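PDB 1OQ1: protein yesU from Bacillus subtilis, which is of unknown function but has a galectin-like, concanavalin-type beta-sandwich fold and may bind carbohydrate. Local coordinates for residues Asp68-Glu73 against Asp158-Met163; Ile72-Leu77 against Pro152-Ala157; Arg122-Glu127 against Arg203-Met208. One frame throughout, in Å; residues are numbered along the deposited sequence.

Interaction 1 of 3, residues Asp68-Glu73 against Asp158-Met163; sequences DFSPIE and DSPYRM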
loop_
_atom_site.group_PDB
_atom_site.type_symbol
_atom_site.label_atom_id
_atom_site.label_comp_id
_atom_site.label_asym_id
_atom_site.label_seq_id
_atom_site.Cartn_x
_atom_site.Cartn_y
_atom_site.Cartn_z
ATOM N N ASP A 68 -3.382 -10.835 -0.784
ATOM C CA ASP A 68 -4.752 -11.118 -1.203
ATOM C C ASP A 68 -5.615 -9.997 -0.633
ATOM O O ASP A 68 -5.478 -9.645 0.538
ATOM C CB ASP A 68 -5.210 -12.467 -0.653
ATOM C CG ASP A 68 -4.784 -13.633 -1.530
ATOM O OD1 ASP A 68 -3.857 -13.469 -2.348
ATOM O OD2 ASP A 68 -5.377 -14.723 -1.396
ATOM N N PHE A 69 -6.500 -9.449 -1.464
ATOM C CA PHE A 69 -7.366 -8.334 -1.081
ATOM C C PHE A 69 -8.838 -8.601 -1.376
ATOM O O PHE A 69 -9.183 -9.056 -2.466
ATOM C CB PHE A 69 -6.933 -7.077 -1.847
ATOM C CG PHE A 69 -7.848 -5.896 -1.661
ATOM C CD1 PHE A 69 -7.867 -5.194 -0.459
ATOM C CD2 PHE A 69 -8.675 -5.474 -2.698
ATOM C CE1 PHE A 69 -8.697 -4.086 -0.297
ATOM C CE2 PHE A 69 -9.509 -4.366 -2.548
ATOM C CZ PHE A 69 -9.519 -3.671 -1.344
ATOM N N SER A 70 -9.702 -8.296 -0.413
ATOM C CA SER A 70 -11.144 -8.485 -0.577
ATOM C C SER A 70 -11.906 -7.238 -0.129
ATOM O O SER A 70 -11.916 -6.908 1.059
ATOM C CB SER A 70 -11.633 -9.668 0.261
ATOM O OG SER A 70 -10.944 -10.855 -0.062
ATOM N N PRO A 71 -12.532 -6.513 -1.073
ATOM C CA PRO A 71 -13.290 -5.312 -0.704
ATOM C C PRO A 71 -14.638 -5.797 -0.173
ATOM O O PRO A 71 -15.394 -6.444 -0.895
ATOM C CB PRO A 71 -13.405 -4.563 -2.027
ATOM C CG PRO A 71 -13.517 -5.680 -3.019
ATOM C CD PRO A 71 -12.481 -6.678 -2.538
ATOM N N ILE A 72 -14.934 -5.481 1.084
ATOM C CA ILE A 72 -16.168 -5.943 1.712
ATOM C C ILE A 72 -17.290 -4.917 1.770
ATOM O O ILE A 72 -18.453 -5.260 1.553
ATOM C CB ILE A 72 -15.884 -6.434 3.150
ATOM C CG1 ILE A 72 -14.802 -7.517 3.119
ATOM C CG2 ILE A 72 -17.166 -6.975 3.792
ATOM C CD1 ILE A 72 -15.139 -8.705 2.228
ATOM N N GLU A 73 -16.945 -3.666 2.057
ATOM C CA GLU A 73 -17.951 -2.615 2.162
ATOM C C GLU A 73 -17.401 -1.240 1.789
ATOM O O GLU A 73 -16.292 -0.878 2.181
ATOM C CB GLU A 73 -18.481 -2.592 3.599
ATOM C CG GLU A 73 -19.852 -1.984 3.785
ATOM C CD GLU A 73 -20.353 -2.146 5.212
ATOM O OE1 GLU A 73 -19.779 -1.516 6.125
ATOM O OE2 GLU A 73 -21.314 -2.915 5.423
ATOM N N ASP A 158 -15.623 -11.223 -6.545
ATOM C CA ASP A 158 -15.319 -12.652 -6.557
ATOM C C ASP A 158 -13.959 -12.690 -5.868
ATOM O O ASP A 158 -12.939 -13.038 -6.465
ATOM C CB ASP A 158 -15.214 -13.195 -7.985
ATOM C CG ASP A 158 -14.831 -14.668 -8.019
ATOM O OD1 ASP A 158 -15.133 -15.384 -7.040
ATOM O OD2 ASP A 158 -14.236 -15.111 -9.021
ATOM N N SER A 159 -13.969 -12.291 -4.599
ATOM C CA SER A 159 -12.769 -12.207 -3.772
ATOM C C SER A 159 -12.186 -13.548 -3.341
ATOM O O SER A 159 -12.891 -14.553 -3.273
ATOM C CB SER A 159 -13.075 -11.366 -2.525
ATOM O OG SER A 159 -13.496 -10.058 -2.888
ATOM N N PRO A 160 -10.884 -13.569 -3.020
ATOM C CA PRO A 160 -9.993 -12.402 -3.052
ATOM C C PRO A 160 -9.320 -12.143 -4.400
ATOM O O PRO A 160 -9.356 -12.977 -5.307
ATOM C CB PRO A 160 -8.974 -12.730 -1.970
ATOM C CG PRO A 160 -8.803 -14.207 -2.154
ATOM C CD PRO A 160 -10.231 -14.701 -2.335
ATOM N N TYR A 161 -8.696 -10.975 -4.510
ATOM C CA TYR A 161 -7.973 -10.581 -5.715
ATOM C C TYR A 161 -6.472 -10.646 -5.414
ATOM O O TYR A 161 -6.043 -10.310 -4.312
ATOM C CB TYR A 161 -8.400 -9.168 -6.128
ATOM C CG TYR A 161 -9.836 -9.108 -6.599
ATOM C CD1 TYR A 161 -10.156 -9.296 -7.944
ATOM C CD2 TYR A 161 -10.883 -8.952 -5.687
ATOM C CE1 TYR A 161 -11.486 -9.338 -8.373
ATOM C CE2 TYR A 161 -12.222 -8.994 -6.108
ATOM C CZ TYR A 161 -12.511 -9.193 -7.449
ATOM O OH TYR A 161 -13.820 -9.303 -7.869
ATOM N N ARG A 162 -5.686 -11.100 -6.391
ATOM C CA ARG A 162 -4.234 -11.238 -6.232
ATOM C C ARG A 162 -3.500 -9.964 -6.644
ATOM O O ARG A 162 -3.423 -9.632 -7.825
ATOM C CB ARG A 162 -3.736 -12.428 -7.062
ATOM C CG ARG A 162 -3.996 -13.798 -6.422
ATOM C CD ARG A 162 -3.020 -14.038 -5.274
ATOM N NE ARG A 162 -3.263 -15.275 -4.531
ATOM C CZ ARG A 162 -2.986 -16.502 -4.968
ATOM N NH1 ARG A 162 -2.451 -16.689 -6.168
ATOM N NH2 ARG A 162 -3.232 -17.548 -4.187
HETATM N N MSE A 163 -2.980 -9.251 -5.651
HETATM C CA MSE A 163 -2.274 -7.989 -5.877
HETATM C C MSE A 163 -0.768 -8.228 -5.937
HETATM O O MSE A 163 -0.230 -8.969 -5.121
HETATM C CB MSE A 163 -2.593 -7.030 -4.732
HETATM C CG MSE A 163 -4.009 -7.177 -4.207
HETATM SE SE MSE A 163 -5.372 -6.592 -5.446
HETATM C CE MSE A 163 -5.512 -8.059 -6.659
HETATM O O HOH W 1 -3.419 -16.464 -1.212
HETATM O O HOH W 2 -15.371 -9.127 -1.314
#

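Interaction 2 of 3, residues Ile72-Leu77 against Pro152-Ala157; sequences IEQPGL and PSPDDA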
loop_
_atom_site.group_PDB
_atom_site.type_symbol
_atom_site.label_atom_id
_atom_site.label_comp_id
_atom_site.label_asym_id
_atom_site.label_seq_id
_atom_site.Cartn_x
_atom_site.Cartn_y
_atom_site.Cartn_z
ATOM N N ILE A 72 -14.934 -5.481 1.084
ATOM C CA ILE A 72 -16.168 -5.943 1.712
ATOM C C ILE A 72 -17.290 -4.917 1.770
ATOM O O ILE A 72 -18.453 -5.260 1.553
ATOM C CB ILE A 72 -15.884 -6.434 3.150
ATOM C CG1 ILE A 72 -14.802 -7.517 3.119
ATOM C CG2 ILE A 72 -17.166 -6.975 3.792
ATOM C CD1 ILE A 72 -15.139 -8.705 2.228
ATOM N N GLU A 73 -16.945 -3.666 2.057
ATOM C CA GLU A 73 -17.951 -2.615 2.162
ATOM C C GLU A 73 -17.401 -1.240 1.789
ATOM O O GLU A 73 -16.292 -0.878 2.181
ATOM C CB GLU A 73 -18.481 -2.592 3.599
ATOM C CG GLU A 73 -19.852 -1.984 3.785
ATOM C CD GLU A 73 -20.353 -2.146 5.212
ATOM O OE1 GLU A 73 -19.779 -1.516 6.125
ATOM O OE2 GLU A 73 -21.314 -2.915 5.423
ATOM N N GLN A 74 -18.181 -0.480 1.022
ATOM C CA GLN A 74 -17.797 0.872 0.613
ATOM C C GLN A 74 -18.906 1.791 1.136
ATOM O O GLN A 74 -19.910 1.303 1.654
ATOM C CB GLN A 74 -17.707 0.961 -0.918
ATOM C CG GLN A 74 -19.048 0.847 -1.629
ATOM C CD GLN A 74 -18.931 0.899 -3.145
ATOM O OE1 GLN A 74 -19.879 1.271 -3.835
ATOM N NE2 GLN A 74 -17.772 0.515 -3.670
ATOM N N PRO A 75 -18.737 3.123 1.042
ATOM C CA PRO A 75 -17.621 3.907 0.500
ATOM C C PRO A 75 -16.318 3.673 1.253
ATOM O O PRO A 75 -16.317 3.240 2.408
ATOM C CB PRO A 75 -18.098 5.352 0.658
ATOM C CG PRO A 75 -19.580 5.237 0.595
ATOM C CD PRO A 75 -19.843 4.015 1.436
ATOM N N GLY A 76 -15.211 3.985 0.590
ATOM C CA GLY A 76 -13.907 3.816 1.199
ATOM C C GLY A 76 -12.819 3.828 0.142
ATOM O O GLY A 76 -13.105 3.863 -1.054
ATOM N N LEU A 77 -11.569 3.800 0.585
ATOM C CA LEU A 77 -10.434 3.802 -0.328
ATOM C C LEU A 77 -9.271 3.065 0.323
ATOM O O LEU A 77 -9.106 3.104 1.545
ATOM C CB LEU A 77 -10.037 5.249 -0.663
ATOM C CG LEU A 77 -8.785 5.527 -1.507
ATOM C CD1 LEU A 77 -8.974 6.821 -2.294
ATOM C CD2 LEU A 77 -7.556 5.618 -0.613
ATOM N N PRO A 152 -14.273 -4.521 -8.825
ATOM C CA PRO A 152 -15.687 -4.149 -8.846
ATOM C C PRO A 152 -16.108 -3.626 -7.487
ATOM O O PRO A 152 -15.296 -3.543 -6.567
ATOM C CB PRO A 152 -16.370 -5.469 -9.159
ATOM C CG PRO A 152 -15.553 -6.432 -8.325
ATOM C CD PRO A 152 -14.113 -5.976 -8.620
ATOM N N SER A 153 -17.381 -3.258 -7.379
ATOM C CA SER A 153 -17.941 -2.824 -6.110
ATOM C C SER A 153 -18.126 -4.148 -5.363
ATOM O O SER A 153 -18.147 -5.216 -5.986
ATOM C CB SER A 153 -19.280 -2.120 -6.343
ATOM O OG SER A 153 -19.959 -2.680 -7.452
ATOM N N PRO A 154 -18.257 -4.106 -4.031
ATOM C CA PRO A 154 -18.426 -5.331 -3.243
ATOM C C PRO A 154 -19.533 -6.277 -3.687
ATOM O O PRO A 154 -19.366 -7.494 -3.617
ATOM C CB PRO A 154 -18.646 -4.806 -1.826
ATOM C CG PRO A 154 -17.856 -3.532 -1.824
ATOM C CD PRO A 154 -18.218 -2.922 -3.156
ATOM N N ASP A 155 -20.654 -5.728 -4.143
ATOM C CA ASP A 155 -21.775 -6.561 -4.572
ATOM C C ASP A 155 -21.440 -7.572 -5.668
ATOM O O ASP A 155 -21.992 -8.675 -5.685
ATOM C CB ASP A 155 -22.968 -5.684 -4.999
ATOM C CG ASP A 155 -22.624 -4.693 -6.103
ATOM O OD1 ASP A 155 -21.435 -4.564 -6.466
ATOM O OD2 ASP A 155 -23.556 -4.026 -6.605
ATOM N N ASP A 156 -20.530 -7.210 -6.569
ATOM C CA ASP A 156 -20.150 -8.102 -7.664
ATOM C C ASP A 156 -18.785 -8.763 -7.497
ATOM O O ASP A 156 -18.296 -9.402 -8.427
ATOM C CB ASP A 156 -20.136 -7.351 -8.999
ATOM C CG ASP A 156 -21.502 -6.853 -9.417
ATOM O OD1 ASP A 156 -22.522 -7.443 -9.001
ATOM O OD2 ASP A 156 -21.549 -5.873 -10.191
ATOM N N ALA A 157 -18.171 -8.619 -6.327
ATOM C CA ALA A 157 -16.849 -9.194 -6.093
ATOM C C ALA A 157 -16.771 -10.719 -6.105
ATOM O O ALA A 157 -17.722 -11.410 -5.747
ATOM C CB ALA A 157 -16.288 -8.676 -4.765
#

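Interaction 3 of 3, residues Arg122-Glu127 against Arg203-Met208; sequences RKYAEE and RQMAPM. With ACY (acetic acid), chain E.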
loop_
_atom_site.group_PDB
_atom_site.type_symbol
_atom_site.label_atom_id
_atom_site.label_comp_id
_atom_site.label_asym_id
_atom_site.label_seq_id
_atom_site.Cartn_x
_atom_site.Cartn_y
_atom_site.Cartn_z
ATOM N N ARG A 122 -12.900 4.526 -3.902
ATOM C CA ARG A 122 -14.349 4.685 -3.955
ATOM C C ARG A 122 -14.918 5.473 -2.770
ATOM O O ARG A 122 -16.050 5.234 -2.354
ATOM C CB ARG A 122 -15.011 3.299 -3.994
ATOM C CG ARG A 122 -14.315 2.275 -4.897
ATOM C CD ARG A 122 -14.407 2.633 -6.380
ATOM N NE ARG A 122 -13.471 1.828 -7.167
ATOM C CZ ARG A 122 -13.690 0.576 -7.556
ATOM N NH1 ARG A 122 -14.828 -0.035 -7.249
ATOM N NH2 ARG A 122 -12.750 -0.079 -8.230
ATOM N N LYS A 123 -14.143 6.407 -2.234
ATOM C CA LYS A 123 -14.587 7.207 -1.096
ATOM C C LYS A 123 -15.534 8.335 -1.508
ATOM O O LYS A 123 -16.553 8.561 -0.856
ATOM C CB LYS A 123 -13.370 7.794 -0.365
ATOM C CG LYS A 123 -13.686 8.861 0.685
ATOM C CD LYS A 123 -14.501 8.310 1.853
ATOM C CE LYS A 123 -14.774 9.409 2.875
ATOM N NZ LYS A 123 -15.508 8.911 4.071
ATOM N N TYR A 124 -15.198 9.029 -2.593
ATOM C CA TYR A 124 -16.007 10.152 -3.072
ATOM C C TYR A 124 -16.673 9.882 -4.420
ATOM O O TYR A 124 -16.205 9.053 -5.198
ATOM C CB TYR A 124 -15.132 11.405 -3.170
ATOM C CG TYR A 124 -14.483 11.796 -1.860
ATOM C CD1 TYR A 124 -15.250 12.265 -0.791
ATOM C CD2 TYR A 124 -13.101 11.687 -1.683
ATOM C CE1 TYR A 124 -14.657 12.616 0.427
ATOM C CE2 TYR A 124 -12.499 12.035 -0.471
ATOM C CZ TYR A 124 -13.283 12.497 0.577
ATOM O OH TYR A 124 -12.687 12.846 1.769
ATOM N N ALA A 125 -17.758 10.599 -4.695
ATOM C CA ALA A 125 -18.492 10.434 -5.947
ATOM C C ALA A 125 -17.593 10.581 -7.169
ATOM O O ALA A 125 -17.678 9.790 -8.111
ATOM C CB ALA A 125 -19.633 11.440 -6.020
ATOM N N GLU A 126 -16.736 11.597 -7.164
ATOM C CA GLU A 126 -15.839 11.814 -8.292
ATOM C C GLU A 126 -14.956 10.599 -8.543
ATOM O O GLU A 126 -14.657 10.264 -9.688
ATOM C CB GLU A 126 -14.953 13.036 -8.054
ATOM C CG GLU A 126 -15.645 14.359 -8.296
ATOM C CD GLU A 126 -14.692 15.533 -8.195
ATOM O OE1 GLU A 126 -14.225 15.828 -7.077
ATOM O OE2 GLU A 126 -14.403 16.155 -9.238
ATOM N N GLU A 127 -14.535 9.943 -7.466
ATOM C CA GLU A 127 -13.675 8.777 -7.591
ATOM C C GLU A 127 -14.474 7.589 -8.112
ATOM O O GLU A 127 -14.015 6.855 -8.983
ATOM C CB GLU A 127 -13.042 8.438 -6.241
ATOM C CG GLU A 127 -12.264 9.593 -5.634
ATOM C CD GLU A 127 -11.704 9.271 -4.269
ATOM O OE1 GLU A 127 -12.313 8.442 -3.561
ATOM O OE2 GLU A 127 -10.665 9.859 -3.889
ATOM N N ARG A 203 -3.082 1.610 4.178
ATOM C CA ARG A 203 -3.972 2.707 4.539
ATOM C C ARG A 203 -5.392 2.488 4.052
ATOM O O ARG A 203 -5.625 1.853 3.026
ATOM C CB ARG A 203 -3.463 4.035 3.966
ATOM C CG ARG A 203 -4.459 5.198 4.111
ATOM C CD ARG A 203 -3.860 6.500 3.594
ATOM N NE ARG A 203 -4.710 7.673 3.809
ATOM C CZ ARG A 203 -5.029 8.154 5.009
ATOM N NH1 ARG A 203 -4.583 7.560 6.105
ATOM N NH2 ARG A 203 -5.766 9.252 5.116
ATOM N N GLN A 204 -6.348 3.009 4.809
ATOM C CA GLN A 204 -7.744 2.936 4.425
ATOM C C GLN A 204 -8.406 4.236 4.819
ATOM O O GLN A 204 -8.055 4.833 5.839
ATOM C CB GLN A 204 -8.484 1.797 5.136
ATOM C CG GLN A 204 -8.097 0.398 4.703
ATOM C CD GLN A 204 -9.093 -0.649 5.183
ATOM O OE1 GLN A 204 -10.021 -0.346 5.944
ATOM N NE2 GLN A 204 -8.905 -1.886 4.744
HETATM N N MSE A 205 -9.338 4.685 3.990
HETATM C CA MSE A 205 -10.109 5.876 4.299
HETATM C C MSE A 205 -11.428 5.297 4.783
HETATM O O MSE A 205 -12.012 4.443 4.112
HETATM C CB MSE A 205 -10.350 6.732 3.055
HETATM C CG MSE A 205 -9.161 7.563 2.619
HETATM SE SE MSE A 205 -9.682 8.877 1.297
HETATM C CE MSE A 205 -10.311 10.277 2.489
ATOM N N ALA A 206 -11.876 5.725 5.957
ATOM C CA ALA A 206 -13.136 5.239 6.505
ATOM C C ALA A 206 -14.243 5.656 5.546
ATOM O O ALA A 206 -14.111 6.668 4.856
ATOM C CB ALA A 206 -13.375 5.846 7.878
ATOM N N PRO A 207 -15.367 4.917 5.520
ATOM C CA PRO A 207 -15.701 3.724 6.308
ATOM C C PRO A 207 -15.383 2.385 5.638
ATOM O O PRO A 207 -16.120 1.405 5.798
ATOM C CB PRO A 207 -17.190 3.895 6.537
ATOM C CG PRO A 207 -17.635 4.394 5.209
ATOM C CD PRO A 207 -16.569 5.429 4.839
HETATM N N MSE A 208 -14.282 2.348 4.901
HETATM C CA MSE A 208 -13.848 1.144 4.204
HETATM C C MSE A 208 -13.803 -0.100 5.089
HETATM O O MSE A 208 -13.393 -0.041 6.247
HETATM C CB MSE A 208 -12.451 1.378 3.622
HETATM C CG MSE A 208 -11.890 0.234 2.784
HETATM SE SE MSE A 208 -12.674 0.204 1.030
HETATM C CE MSE A 208 -12.743 -1.716 0.730
HETATM C C ACY E . -6.596 10.190 1.979
HETATM O O ACY E . -5.994 9.104 1.554
HETATM O OXT ACY E . -6.872 10.508 3.187
HETATM C CH3 ACY E . -6.993 11.145 0.867
#

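Interaction 1 of 3, residues Asp68-Glu73 against Asp158-Met163
F69 and Y161 form an antiparallel hydrogen-bonded pair: Y161 N donates to F69 O at 2.8 Å, and F69 N returns the bond to Y161 O at 3.0 Å. The next pair, D68 with R162, is non-hydrogen-bonded. Their side chains run side by side in the same direction; the R162 chain bends at chi2 (-75°), which turns CD toward D68, and NE meets D68 OD1 at 2.9 Å. This salt bridge has a weak hydrogen-bond angle of 130°; water 1 links D68 OD2 to R162 NH2. On the sheet face that carries F69 and Y161, CB of F69 packs on CG of selenomethionine M163 at 3.8 Å, with SE oblique to the ring in a Met-aromatic contact. Before the strand, a cis peptide leads into P160; its CB and the CB of S159 each lie 3.3 Å from S70 OG. Water 2 ties S159 OG to P71 O, while D158 N bonds to Y161 OH and so anchors the loop to the ring. Strand 209-222 flanks strand 63-73 on its other edge, Y119 of the second sheet meets F69 edge-to-face, and N177 bonds to R162 N.

Interaction 2 of 3, residues Ile72-Leu77 against Pro152-Ala157
The classic beta bulge of I72 and E73, opposite K209 at the end of strand 63-73, packs at the rim of the beta-sandwich against the 3-10 turn 154-156, in the connection between strands 142-148 and 161-168. P154 carries the contact. Its CB is directed toward 72-77 and lies 3.4 Å from I72 O, with CG 4.0 Å from E73 N, so the carbon edge of the pyrrolidine rests against the peptide that joins the two bulge residues. From the turn after the bulge, Q74 reaches over to the same ring. Its CG sits between the backbone N and the carbonyl carbon (chi1 69°), and the chain is extended beyond it, crossing P154 obliquely and setting NE2 3.5 Å from P154 CD. The same NE2 lies 4.0 Å from S153 CB. Behind P154 the turn is braced from within: S153 OG donates to D155 OD1 at 2.6 Å, meeting the carboxylate on its syn side, and backbone bonds run from D156 N to S153 O and from A157 N to P154 O. F120 of strand 112-122 touches both Q74 and P154, and Q74 also leans on R122, so strand 112-122 of the second sheet borders the contact. Across the two segments there is no hydrogen bond and no salt bridge. The contact itself therefore rests on van der Waals packing of proline carbons on a carbonyl oxygen and a side-chain amide, while the S153 and D155 polar groups bond to each other within the turn.

Interaction 3 of 3, residues Arg122-Glu127 against Arg203-Met208
The backbones of K123 and M205 come no nearer than 7.1 Å between CA atoms, so side chains bridge the gap between two strand ends in the seven-stranded sheet of the galectin-like sandwich: the turn from strand 112-122 into helix 125-128, and the turn that follows strand 199-205. K123 spans it. CG is anti to the backbone N (chi1 169°), the chain bends at chi2 and is extended from there, and NZ donates to A206 O at 2.8 Å, tilted 27° from the carbonyl plane. NZ also lies 3.7 Å from P207 CD, on the ring that follows the cis A206-P207 peptide. A weak, long ion pair with E48 is a second partner for the ammonium. Selenomethionine M205 crosses K123 at about a right angle, its SE 4.1 Å from K123 CG; its CE meets Y124 OH at 3.6 Å. K123 CG also stands over the centre of the Y124 ring. Y124 is the N-cap of the helix, and E127 OE1 turns back to accept from Y124 N and, weakly, from K123 N. On the other flank of M205, R203 holds an acetic acid molecule, probably from the crystallisation liquor, by two nearly straight bonds: NE to ACY O at 3.0 Å and NH2 to ACY OXT at 2.6 Å, with M205 SE lying 3.4 Å from ACY C.

How the interactions relate
Interactions 1 and 2 share I72 and E73 at the end of strand 63-73, their centres about 9 Å apart; Y161 OH reaches P152 CG at 3.4 Å, so the start of strand 161-168 packs back on the loop that leads into it. Interaction 2 passes to interaction 3 through strand 76-86, whose start lies between strands 112-122 and 199-205: G76 O and R122 N, and L77 O and M205 N, are each 2.9 Å apart, probable hydrogen bonds. Interactions 1 and 3, about 16 Å apart between centres, meet through M208 CE, 3.9 Å from P71 CA. At interaction 3 a glycerol, like the acetic acid probably from the crystallisation liquor, lies about 4 Å from the P207 side chain; whether they mark a pocket is unknown.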